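Local coordinates for staphylococcal nuclease domain-containing protein 1 (Drosophila melanogaster, PDB 2WAC), which cleaves DNA and RNA as an endonuclease, associates with the RNA-induced silencing complex, and binds peptides with symmetrically dimethylated arginines through its Tudor domain, at residues K28-L32 with F106-Y112; K35-F40 with A100-F106; L120-P124 with L181-R187; A136-V141 with F172-L176. One frame throughout, in Å; residues are numbered along the deposited sequence.

Overall arrangement
In this fragment, the extended Tudor domain (Tudor plus nuclease-like SN5), strands 5-12 and 17-22 of SN5 lead from the N terminus into helix 26-42, which runs out to the Tudor barrel. Contact 2 brings the C-terminal part of this helix against the end of strand 99-101 and the chain after it, 100-106; contact 1, which closes the wider loop around it, brings 106-112 back along the same helix, and the two share Phe106. The chain then re-enters the nuclease-like domain through strand 113-118. Contact 3 closes a second loop there, pairing 120-124 with 181-187, and contact 4 lies within it, packing helix 127-141 on helix 172-178. Contacts 1 and 3 follow in series; contacts 3 and 4 touch.

Contact 1: residues K28-L32 with F106-Y112; sequences KLESL and FSSEKPY
Tyr112 rests on Lys28, Leu29 and Leu32, tying the irregular chain at 106-112 to helix 26-42, the connecting helix between the Tudor barrel and the nuclease-like OB-fold domain. From CB of Tyr112 the ring heads for the helix, CG standing anti to the carbonyl carbon (chi1 -77°). Leu29 CB lies over one face, offset to the rim near CG and CD2, while the opposite face receives Lys110 O from the tyrosine's own segment. Farther out, CE2 of Tyr112 meets Leu32 CD1, which arrives in the ring plane at 3.8 Å. On the other flank CE1 of Tyr112 is 3.7 Å from Lys28 CB. At the tip, Tyr112 OH touches Lys28 CB at 3.2 Å and gives its proton to the anti lone pair of Glu109 OE1, 2.6 Å away. A water donates to that same OE1 and also, at 2.7 Å, to Lys28 O, linking the carboxylate to the helix backbone. Two bonds thus grip Glu109 OE1, and Lys28 NZ, near but not in contact, would probably favour its negative charge. Leu32 is wedged among three groups: its CD1 meets the tyrosine edge and the glutamate head, 3.4 Å from Glu109 OE1, and its CD2 packs on Phe106. Arg70 holds the returning chain from beyond, bonding to the carbonyl oxygens of Phe106, Glu109 and Lys110, and Asp87 accepts from Tyr112 N. At the far end Leu32 O faces the edge of the Phe106 ring, 3.7 Å from CE1.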
# COMPACT_ATOMS: atom_id res chain seq x y z
N LYS A 28 7.22 5.69 16.70
CA LYS A 28 6.27 6.80 16.67
C LYS A 28 4.82 6.32 16.60
O LYS A 28 3.96 6.80 17.35
CB LYS A 28 6.57 7.75 15.51
CG LYS A 28 7.56 8.87 15.83
CD LYS A 28 6.90 9.97 16.66
CE LYS A 28 7.76 11.22 16.69
NZ LYS A 28 7.11 12.31 17.47
N LEU A 29 4.55 5.37 15.71
CA LEU A 29 3.22 4.79 15.55
C LEU A 29 2.82 3.94 16.76
O LEU A 29 1.68 4.02 17.24
CB LEU A 29 3.13 3.95 14.27
CG LEU A 29 1.84 3.15 14.02
CD1 LEU A 29 0.63 4.08 13.86
CD2 LEU A 29 1.99 2.24 12.82
N GLU A 30 3.76 3.14 17.24
CA GLU A 30 3.59 2.29 18.42
C GLU A 30 3.11 3.11 19.62
O GLU A 30 2.19 2.70 20.34
CB GLU A 30 4.91 1.57 18.73
CG GLU A 30 5.05 1.00 20.13
CD GLU A 30 6.50 0.81 20.53
OE1 GLU A 30 7.19 -0.03 19.93
OE2 GLU A 30 6.95 1.52 21.46
N SER A 31 3.74 4.26 19.83
CA SER A 31 3.40 5.18 20.92
C SER A 31 2.01 5.81 20.73
O SER A 31 1.25 5.90 21.69
CB SER A 31 4.47 6.27 21.04
OG SER A 31 4.11 7.23 22.01
N LEU A 32 1.71 6.23 19.50
CA LEU A 32 0.41 6.82 19.16
C LEU A 32 -0.74 5.84 19.40
O LEU A 32 -1.75 6.21 19.99
CB LEU A 32 0.41 7.31 17.70
CG LEU A 32 -0.69 8.24 17.18
CD1 LEU A 32 -0.21 9.02 15.96
CD2 LEU A 32 -1.97 7.50 16.84
N PHE A 106 -4.16 13.76 18.27
CA PHE A 106 -3.79 12.64 17.40
C PHE A 106 -3.88 12.98 15.91
O PHE A 106 -3.62 12.13 15.06
CB PHE A 106 -4.67 11.42 17.70
CG PHE A 106 -4.54 10.89 19.10
CD1 PHE A 106 -3.59 9.92 19.40
CD2 PHE A 106 -5.36 11.37 20.12
CE1 PHE A 106 -3.47 9.43 20.70
CE2 PHE A 106 -5.24 10.88 21.41
CZ PHE A 106 -4.30 9.91 21.71
N SER A 107 -4.24 14.23 15.60
CA SER A 107 -4.55 14.62 14.23
C SER A 107 -3.42 15.33 13.48
O SER A 107 -3.51 15.54 12.27
CB SER A 107 -5.81 15.49 14.21
OG SER A 107 -6.91 14.82 14.79
N SER A 108 -2.36 15.70 14.20
CA SER A 108 -1.29 16.51 13.62
C SER A 108 -0.19 15.70 12.94
O SER A 108 0.38 16.15 11.93
CB SER A 108 -0.70 17.47 14.66
OG SER A 108 -0.32 16.78 15.84
N GLU A 109 0.12 14.53 13.48
CA GLU A 109 1.08 13.62 12.86
C GLU A 109 0.59 13.15 11.51
O GLU A 109 -0.58 12.79 11.35
CB GLU A 109 1.37 12.43 13.77
CG GLU A 109 2.28 12.77 14.93
CD GLU A 109 2.12 11.80 16.08
OE1 GLU A 109 2.69 10.70 16.02
OE2 GLU A 109 1.42 12.16 17.05
N LYS A 110 1.49 13.18 10.53
CA LYS A 110 1.21 12.77 9.16
C LYS A 110 0.91 11.27 9.15
O LYS A 110 1.35 10.55 10.05
CB LYS A 110 2.40 13.07 8.24
CG LYS A 110 2.94 14.51 8.31
CD LYS A 110 4.17 14.62 9.21
CE LYS A 110 3.81 15.08 10.62
NZ LYS A 110 4.63 14.41 11.67
N PRO A 111 0.17 10.79 8.13
CA PRO A 111 -0.09 9.35 8.04
C PRO A 111 1.19 8.51 8.06
O PRO A 111 2.17 8.86 7.40
CB PRO A 111 -0.79 9.21 6.68
CG PRO A 111 -1.44 10.53 6.47
CD PRO A 111 -0.48 11.53 7.04
N TYR A 112 1.18 7.42 8.83
CA TYR A 112 2.36 6.56 8.96
C TYR A 112 2.53 5.53 7.84
O TYR A 112 3.54 4.83 7.78
CB TYR A 112 2.43 5.91 10.35
CG TYR A 112 2.90 6.89 11.41
CD1 TYR A 112 4.24 7.29 11.46
CD2 TYR A 112 2.02 7.42 12.34
CE1 TYR A 112 4.68 8.20 12.41
CE2 TYR A 112 2.45 8.33 13.30
CZ TYR A 112 3.78 8.71 13.33
OH TYR A 112 4.22 9.61 14.28
O HOH W 1 3.66 9.39 18.16

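Contact 2: residues K35-F40 with A100-F106; sequences KLHADF and AALPPAF
Leu36 stands almost squarely over the Phe106 ring: its CD1 methyl is 3.9 Å from the ring centroid and only 4° off the ring normal, a well-centred CH-pi contact. The leucine reaches this place with CG turned anti to its own backbone N (chi1 -169°), and its CB meets the ring again at CE1. The rim of Phe106 receives other groups. Asp39 points OD2 at the edge, near the ring plane and 3.5 Å from Phe106 CE2, the carboxylate itself turned 73° against the ring. Pro103 CB, from the phenylalanine's own segment, also lies in plane at the edge. Lys35 CB packs 3.8 Å from Phe106 CE1 before the lysine chain leads away. A turn brings the phenylalanine into position, Phe106 N bonding to Pro103 O at 2.7 Å. One helical turn after Leu36, Phe40 comes from the opposite direction to Pro103 and presents its edge, CE1 being 3.9 Å from Pro103 CD; farther round the rim Ala101 O lies by CZ and Ala100 CB by CE2. Between the two aromatic sites Leu36 CD1 also meets Leu102 CD1 at 4.1 Å. Behind, the Phe40 ring meets that of Trp68 of the Tudor barrel, while Ala100 pairs through its backbone with Ala59, so helix 26-42 is seated against strand 99-101 of the barrel and the loop following it. No hydrogen bond crosses the contact. Its adhesion is mainly apolar, and the carboxylate oxygen of Asp39 probably gains from facing the slightly positive hydrogens at the ring edge of Phe106.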
# COMPACT_ATOMS: atom_id res chain seq x y z
N LYS A 35 -1.41 5.34 23.13
CA LYS A 35 -2.07 6.49 23.75
C LYS A 35 -3.53 6.59 23.31
O LYS A 35 -4.39 6.97 24.10
CB LYS A 35 -1.32 7.79 23.41
CG LYS A 35 0.07 7.88 24.03
CD LYS A 35 0.80 9.13 23.55
CE LYS A 35 2.26 9.13 24.00
NZ LYS A 35 2.40 9.11 25.48
N LEU A 36 -3.79 6.25 22.05
CA LEU A 36 -5.15 6.23 21.50
C LEU A 36 -6.01 5.16 22.16
O LEU A 36 -7.17 5.41 22.52
CB LEU A 36 -5.12 6.04 19.98
CG LEU A 36 -6.43 6.25 19.20
CD1 LEU A 36 -6.94 7.69 19.32
CD2 LEU A 36 -6.26 5.88 17.74
N HIS A 37 -5.45 3.96 22.32
CA HIS A 37 -6.12 2.86 23.03
C HIS A 37 -6.52 3.27 24.45
O HIS A 37 -7.66 3.04 24.86
CB HIS A 37 -5.22 1.62 23.06
CG HIS A 37 -5.71 0.55 23.98
ND1 HIS A 37 -6.60 -0.42 23.59
CD2 HIS A 37 -5.43 0.30 25.28
CE1 HIS A 37 -6.85 -1.23 24.61
NE2 HIS A 37 -6.16 -0.81 25.65
N ALA A 38 -5.58 3.86 25.18
CA ALA A 38 -5.81 4.29 26.57
C ALA A 38 -6.84 5.41 26.67
O ALA A 38 -7.70 5.40 27.55
CB ALA A 38 -4.50 4.70 27.22
N ASP A 39 -6.75 6.37 25.75
CA ASP A 39 -7.67 7.50 25.65
C ASP A 39 -9.12 7.04 25.48
O ASP A 39 -10.02 7.49 26.20
CB ASP A 39 -7.27 8.39 24.46
CG ASP A 39 -7.66 9.84 24.64
OD1 ASP A 39 -8.85 10.13 24.88
OD2 ASP A 39 -6.77 10.71 24.51
N PHE A 40 -9.33 6.12 24.54
CA PHE A 40 -10.66 5.63 24.18
C PHE A 40 -11.19 4.54 25.11
O PHE A 40 -12.36 4.16 25.04
CB PHE A 40 -10.68 5.17 22.72
CG PHE A 40 -10.92 6.29 21.73
CD1 PHE A 40 -10.06 7.38 21.66
CD2 PHE A 40 -12.02 6.24 20.88
CE1 PHE A 40 -10.30 8.42 20.76
CE2 PHE A 40 -12.25 7.27 19.97
CZ PHE A 40 -11.39 8.36 19.91
N ALA A 100 -15.85 8.19 15.54
CA ALA A 100 -15.86 9.26 16.53
C ALA A 100 -14.92 10.37 16.09
O ALA A 100 -14.05 10.16 15.24
CB ALA A 100 -15.46 8.72 17.89
N ALA A 101 -15.09 11.55 16.67
CA ALA A 101 -14.17 12.66 16.45
C ALA A 101 -12.80 12.27 17.00
O ALA A 101 -12.69 11.79 18.13
CB ALA A 101 -14.67 13.93 17.11
N LEU A 102 -11.77 12.44 16.17
CA LEU A 102 -10.40 12.22 16.59
C LEU A 102 -9.92 13.44 17.37
O LEU A 102 -10.03 14.57 16.88
CB LEU A 102 -9.50 11.97 15.37
CG LEU A 102 -8.05 11.51 15.56
CD1 LEU A 102 -7.96 10.13 16.20
CD2 LEU A 102 -7.33 11.51 14.22
N PRO A 103 -9.42 13.22 18.61
CA PRO A 103 -8.94 14.34 19.42
C PRO A 103 -7.76 15.02 18.73
O PRO A 103 -6.83 14.33 18.29
CB PRO A 103 -8.48 13.67 20.72
CG PRO A 103 -9.16 12.34 20.73
CD PRO A 103 -9.26 11.93 19.30
N PRO A 104 -7.81 16.36 18.60
CA PRO A 104 -6.77 17.17 17.96
C PRO A 104 -5.33 16.76 18.27
O PRO A 104 -4.44 17.02 17.45
CB PRO A 104 -7.06 18.58 18.48
CG PRO A 104 -8.54 18.60 18.62
CD PRO A 104 -8.94 17.21 19.03
N ALA A 105 -5.11 16.12 19.42
CA ALA A 105 -3.78 15.62 19.81
C ALA A 105 -3.25 14.51 18.89
O ALA A 105 -2.04 14.34 18.76
CB ALA A 105 -3.80 15.14 21.26
N PHE A 106 -4.16 13.76 18.27
CA PHE A 106 -3.79 12.64 17.40
C PHE A 106 -3.88 12.98 15.91
O PHE A 106 -3.62 12.13 15.06
CB PHE A 106 -4.67 11.42 17.70
CG PHE A 106 -4.54 10.89 19.10
CD1 PHE A 106 -3.59 9.92 19.40
CD2 PHE A 106 -5.36 11.37 20.12
CE1 PHE A 106 -3.47 9.43 20.70
CE2 PHE A 106 -5.24 10.88 21.41
CZ PHE A 106 -4.30 9.91 21.71

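Contact 3: residues L120-P124 with L181-R187; sequences LVALP and LVLAEQR
Val121 and Val182 press branch to branch, Val121 CG1 lying 3.8 Å from Val182 CG2, beside a very short antiparallel pairing. The pair Ala122-Leu183 is hydrogen-bonded in both directions: Ala122 N to Leu183 O, and Leu183 N to Ala122 O at 2.7 Å, the latter nearly along the C=O axis. Val121 faces Ala184 as a non-hydrogen-bonded pair, and Glu185 N reaches Leu120 O at 2.8 Å from 40° out of the carbonyl plane. Leu183 CB lies against Ala122 CB at 4.0 Å. Val182 CB fits close to Ala122 O, 3.4 Å away, while Pro124 lays CG on Leu181 O at the same distance. At the other end the bump is Leu120, which fits between the aliphatic part of Arg187 and Leu195, Val196 and Tyr199 of helix 193-208. Arg187 CG sits between the backbone N and the carbonyl carbon (chi1 56°), and CG and CD meet Leu120 CD2, CD at 3.7 Å; the guanidinium passes beyond to a salt bridge with Glu189 and has only a long one with Glu185. Nearby, a water accepts from Leu120 N and donates to Glu185 OE1 at 2.6 Å, bridging that carboxylate and the backbone. Leu120 makes the bend out of strand 113-118 with a positive phi of 65°. Outside the two segments, Val182 packs on helices 127-141 and 172-178, and Leu183 on Trp214. The motif is a two-stranded antiparallel sheet of minimal length, lying among the helices of the nuclease-like domain apart from its five-stranded OB-fold sheet.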
# COMPACT_ATOMS: atom_id res chain seq x y z
N LEU A 120 6.55 0.29 -13.18
CA LEU A 120 6.62 -0.33 -14.51
C LEU A 120 6.01 -1.73 -14.64
O LEU A 120 6.31 -2.45 -15.59
CB LEU A 120 8.07 -0.33 -15.04
CG LEU A 120 8.92 0.95 -15.02
CD1 LEU A 120 10.31 0.64 -15.53
CD2 LEU A 120 8.29 2.08 -15.83
N VAL A 121 5.14 -2.09 -13.71
CA VAL A 121 4.49 -3.40 -13.71
C VAL A 121 3.03 -3.27 -14.14
O VAL A 121 2.29 -2.44 -13.60
CB VAL A 121 4.60 -4.08 -12.32
CG1 VAL A 121 3.60 -5.21 -12.16
CG2 VAL A 121 6.02 -4.60 -12.08
N ALA A 122 2.63 -4.08 -15.12
CA ALA A 122 1.23 -4.16 -15.53
C ALA A 122 0.71 -5.57 -15.28
O ALA A 122 1.38 -6.55 -15.59
CB ALA A 122 1.08 -3.79 -17.01
N LEU A 123 -0.49 -5.67 -14.70
CA LEU A 123 -1.13 -6.96 -14.46
C LEU A 123 -1.45 -7.67 -15.78
O LEU A 123 -1.73 -7.01 -16.78
CB LEU A 123 -2.41 -6.80 -13.63
CG LEU A 123 -2.32 -6.67 -12.11
CD1 LEU A 123 -3.70 -6.41 -11.56
CD2 LEU A 123 -1.71 -7.91 -11.45
N PRO A 124 -1.40 -9.02 -15.78
CA PRO A 124 -1.70 -9.81 -16.99
C PRO A 124 -3.17 -9.74 -17.42
O PRO A 124 -4.01 -9.27 -16.65
CB PRO A 124 -1.31 -11.23 -16.58
CG PRO A 124 -1.44 -11.25 -15.11
CD PRO A 124 -1.05 -9.88 -14.64
N LEU A 181 4.91 -13.45 -14.65
CA LEU A 181 3.67 -13.30 -13.89
C LEU A 181 2.96 -11.98 -14.20
O LEU A 181 1.74 -11.88 -14.06
CB LEU A 181 3.93 -13.43 -12.39
CG LEU A 181 4.56 -14.74 -11.90
CD1 LEU A 181 5.02 -14.60 -10.46
CD2 LEU A 181 3.59 -15.92 -12.04
N VAL A 182 3.73 -10.98 -14.61
CA VAL A 182 3.20 -9.67 -14.98
C VAL A 182 3.83 -9.17 -16.28
O VAL A 182 4.80 -9.74 -16.78
CB VAL A 182 3.41 -8.60 -13.87
CG1 VAL A 182 2.57 -8.91 -12.63
CG2 VAL A 182 4.89 -8.47 -13.51
N LEU A 183 3.26 -8.09 -16.82
CA LEU A 183 3.80 -7.44 -18.00
C LEU A 183 4.68 -6.26 -17.62
O LEU A 183 4.49 -5.63 -16.58
CB LEU A 183 2.67 -6.98 -18.93
CG LEU A 183 1.70 -8.05 -19.47
CD1 LEU A 183 0.48 -7.40 -20.12
CD2 LEU A 183 2.39 -9.00 -20.45
N ALA A 184 5.68 -5.98 -18.46
CA ALA A 184 6.52 -4.80 -18.31
C ALA A 184 5.83 -3.62 -18.99
O ALA A 184 5.25 -3.76 -20.07
CB ALA A 184 7.88 -5.04 -18.93
N GLU A 185 5.88 -2.46 -18.34
CA GLU A 185 5.26 -1.25 -18.88
C GLU A 185 6.26 -0.43 -19.69
O GLU A 185 7.38 -0.17 -19.25
CB GLU A 185 4.65 -0.40 -17.76
CG GLU A 185 3.94 0.86 -18.23
CD GLU A 185 3.49 1.76 -17.09
OE1 GLU A 185 4.04 1.64 -15.98
OE2 GLU A 185 2.57 2.58 -17.31
N GLN A 186 5.84 -0.03 -20.89
CA GLN A 186 6.61 0.86 -21.74
C GLN A 186 6.11 2.29 -21.54
O GLN A 186 4.93 2.57 -21.73
CB GLN A 186 6.48 0.43 -23.20
CG GLN A 186 7.19 1.33 -24.21
CD GLN A 186 8.70 1.32 -24.04
OE1 GLN A 186 9.32 0.25 -24.01
NE2 GLN A 186 9.29 2.50 -23.95
N ARG A 187 7.02 3.18 -21.14
CA ARG A 187 6.72 4.62 -21.06
C ARG A 187 7.95 5.48 -21.38
O ARG A 187 9.08 4.98 -21.39
CB ARG A 187 6.10 5.00 -19.71
CG ARG A 187 6.91 4.62 -18.47
CD ARG A 187 6.05 4.74 -17.22
NE ARG A 187 5.60 6.12 -16.98
CZ ARG A 187 4.60 6.46 -16.18
NH1 ARG A 187 3.91 5.53 -15.52
NH2 ARG A 187 4.27 7.74 -16.03
O HOH W 2 4.33 2.21 -13.49

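Contact 4: residues A136-V141 with F172-L176; sequences AFSEDV and FGKQL
The Phe172 ring carries Val141 CG1 on one face, offset toward the rim; this methyl is 3.9 Å from the centroid and 22° off the normal, a CH-pi contact. Asp140 CB approaches the same ring obliquely, 3.7 Å from Phe172 CD1, and the carboxylate of Asp140 runs alongside the ring in the reverse direction. The second flat group, Phe137, has Val141 CG2 over one face and Phe172 CB at its edge, 4.4 Å from Phe137 CE1. Val141 therefore spends one methyl on each aromatic ring, an outcome of its chi1 of -55°, which sets CG1 anti to the carbonyl carbon and leaves CG2 for the phenylalanine one turn back. Leu176 fills the other half of the interface. It crosses Phe137 at about a right angle, CD1 lying 3.9 Å from Phe137 CB, and its second branch, CD2, reaches Ala136 CB at 4.2 Å and Asp140 OD2 at 3.9 Å. No hydrogen bond crosses: the two short helical segments, their axes 10.7 Å apart at closest approach and roughly antiparallel at 147°, meet by side-chain packing, Phe172 and Leu176 projecting from successive turns. Asp140 O accepts from His144. Underneath is the OB-fold sheet of the nuclease-like domain: Phe137 packs on Ile12 and Leu118, Val141 on Val9 and Ile12, and Leu176 on Leu118 as well as Val182. On the far flank Lys174 touches helix 193-208, which places helix 172-178 between that helix and helix 127-141, with strands 5-12 and 113-118 beneath the contact.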
# COMPACT_ATOMS: atom_id res chain seq x y z
N ALA A 136 1.81 -13.83 -5.47
CA ALA A 136 3.27 -13.91 -5.54
C ALA A 136 3.96 -12.69 -4.95
O ALA A 136 4.98 -12.82 -4.26
CB ALA A 136 3.73 -14.14 -6.98
N PHE A 137 3.41 -11.51 -5.21
CA PHE A 137 3.99 -10.25 -4.73
C PHE A 137 3.81 -10.07 -3.23
O PHE A 137 4.70 -9.57 -2.55
CB PHE A 137 3.42 -9.05 -5.50
CG PHE A 137 4.00 -7.72 -5.08
CD1 PHE A 137 5.38 -7.52 -5.08
CD2 PHE A 137 3.17 -6.67 -4.71
CE1 PHE A 137 5.92 -6.29 -4.70
CE2 PHE A 137 3.70 -5.44 -4.33
CZ PHE A 137 5.08 -5.25 -4.33
N SER A 138 2.65 -10.50 -2.72
CA SER A 138 2.36 -10.46 -1.29
C SER A 138 3.27 -11.40 -0.50
O SER A 138 3.71 -11.06 0.60
CB SER A 138 0.89 -10.80 -1.03
OG SER A 138 0.60 -10.79 0.35
N GLU A 139 3.53 -12.58 -1.06
CA GLU A 139 4.45 -13.54 -0.44
C GLU A 139 5.87 -12.98 -0.39
O GLU A 139 6.61 -13.24 0.56
CB GLU A 139 4.43 -14.87 -1.19
CG GLU A 139 4.92 -16.05 -0.36
CD GLU A 139 5.08 -17.33 -1.17
OE1 GLU A 139 4.30 -17.55 -2.11
OE2 GLU A 139 6.00 -18.11 -0.85
N ASP A 140 6.23 -12.20 -1.41
CA ASP A 140 7.54 -11.56 -1.49
C ASP A 140 7.76 -10.48 -0.43
O ASP A 140 8.79 -10.46 0.24
CB ASP A 140 7.75 -10.94 -2.89
CG ASP A 140 8.00 -11.98 -3.97
OD1 ASP A 140 8.35 -13.13 -3.65
OD2 ASP A 140 7.84 -11.63 -5.16
N VAL A 141 6.78 -9.58 -0.28
CA VAL A 141 7.02 -8.33 0.46
C VAL A 141 6.12 -8.03 1.67
O VAL A 141 6.53 -7.28 2.56
CB VAL A 141 7.03 -7.08 -0.48
CG1 VAL A 141 8.06 -7.25 -1.60
CG2 VAL A 141 5.64 -6.79 -1.05
N PHE A 172 12.08 -6.73 -6.67
CA PHE A 172 10.90 -7.60 -6.58
C PHE A 172 9.94 -7.49 -7.76
O PHE A 172 9.44 -8.50 -8.25
CB PHE A 172 10.16 -7.39 -5.26
CG PHE A 172 10.83 -8.01 -4.06
CD1 PHE A 172 10.93 -9.40 -3.94
CD2 PHE A 172 11.36 -7.21 -3.05
CE1 PHE A 172 11.54 -9.97 -2.83
CE2 PHE A 172 11.97 -7.78 -1.93
CZ PHE A 172 12.06 -9.16 -1.83
N GLY A 173 9.67 -6.26 -8.21
CA GLY A 173 8.81 -6.02 -9.37
C GLY A 173 9.36 -6.62 -10.66
O GLY A 173 8.62 -7.20 -11.45
N LYS A 174 10.67 -6.47 -10.86
CA LYS A 174 11.35 -7.03 -12.02
C LYS A 174 11.34 -8.56 -11.99
O LYS A 174 11.19 -9.20 -13.04
CB LYS A 174 12.79 -6.51 -12.10
CG LYS A 174 13.52 -6.88 -13.39
CD LYS A 174 14.96 -6.40 -13.38
CE LYS A 174 15.68 -6.82 -14.65
NZ LYS A 174 17.07 -6.29 -14.71
N GLN A 175 11.49 -9.13 -10.80
CA GLN A 175 11.44 -10.58 -10.62
C GLN A 175 10.08 -11.14 -11.04
O GLN A 175 10.01 -12.22 -11.63
CB GLN A 175 11.77 -10.97 -9.18
CG GLN A 175 12.08 -12.46 -9.00
CD GLN A 175 12.49 -12.81 -7.59
OE1 GLN A 175 11.72 -12.66 -6.64
NE2 GLN A 175 13.72 -13.30 -7.44
N LEU A 176 9.01 -10.40 -10.75
CA LEU A 176 7.66 -10.76 -11.20
C LEU A 176 7.58 -10.82 -12.73
O LEU A 176 6.94 -11.71 -13.29
CB LEU A 176 6.62 -9.77 -10.66
CG LEU A 176 6.35 -9.64 -9.16
CD1 LEU A 176 5.28 -8.58 -8.92
CD2 LEU A 176 5.92 -10.97 -8.54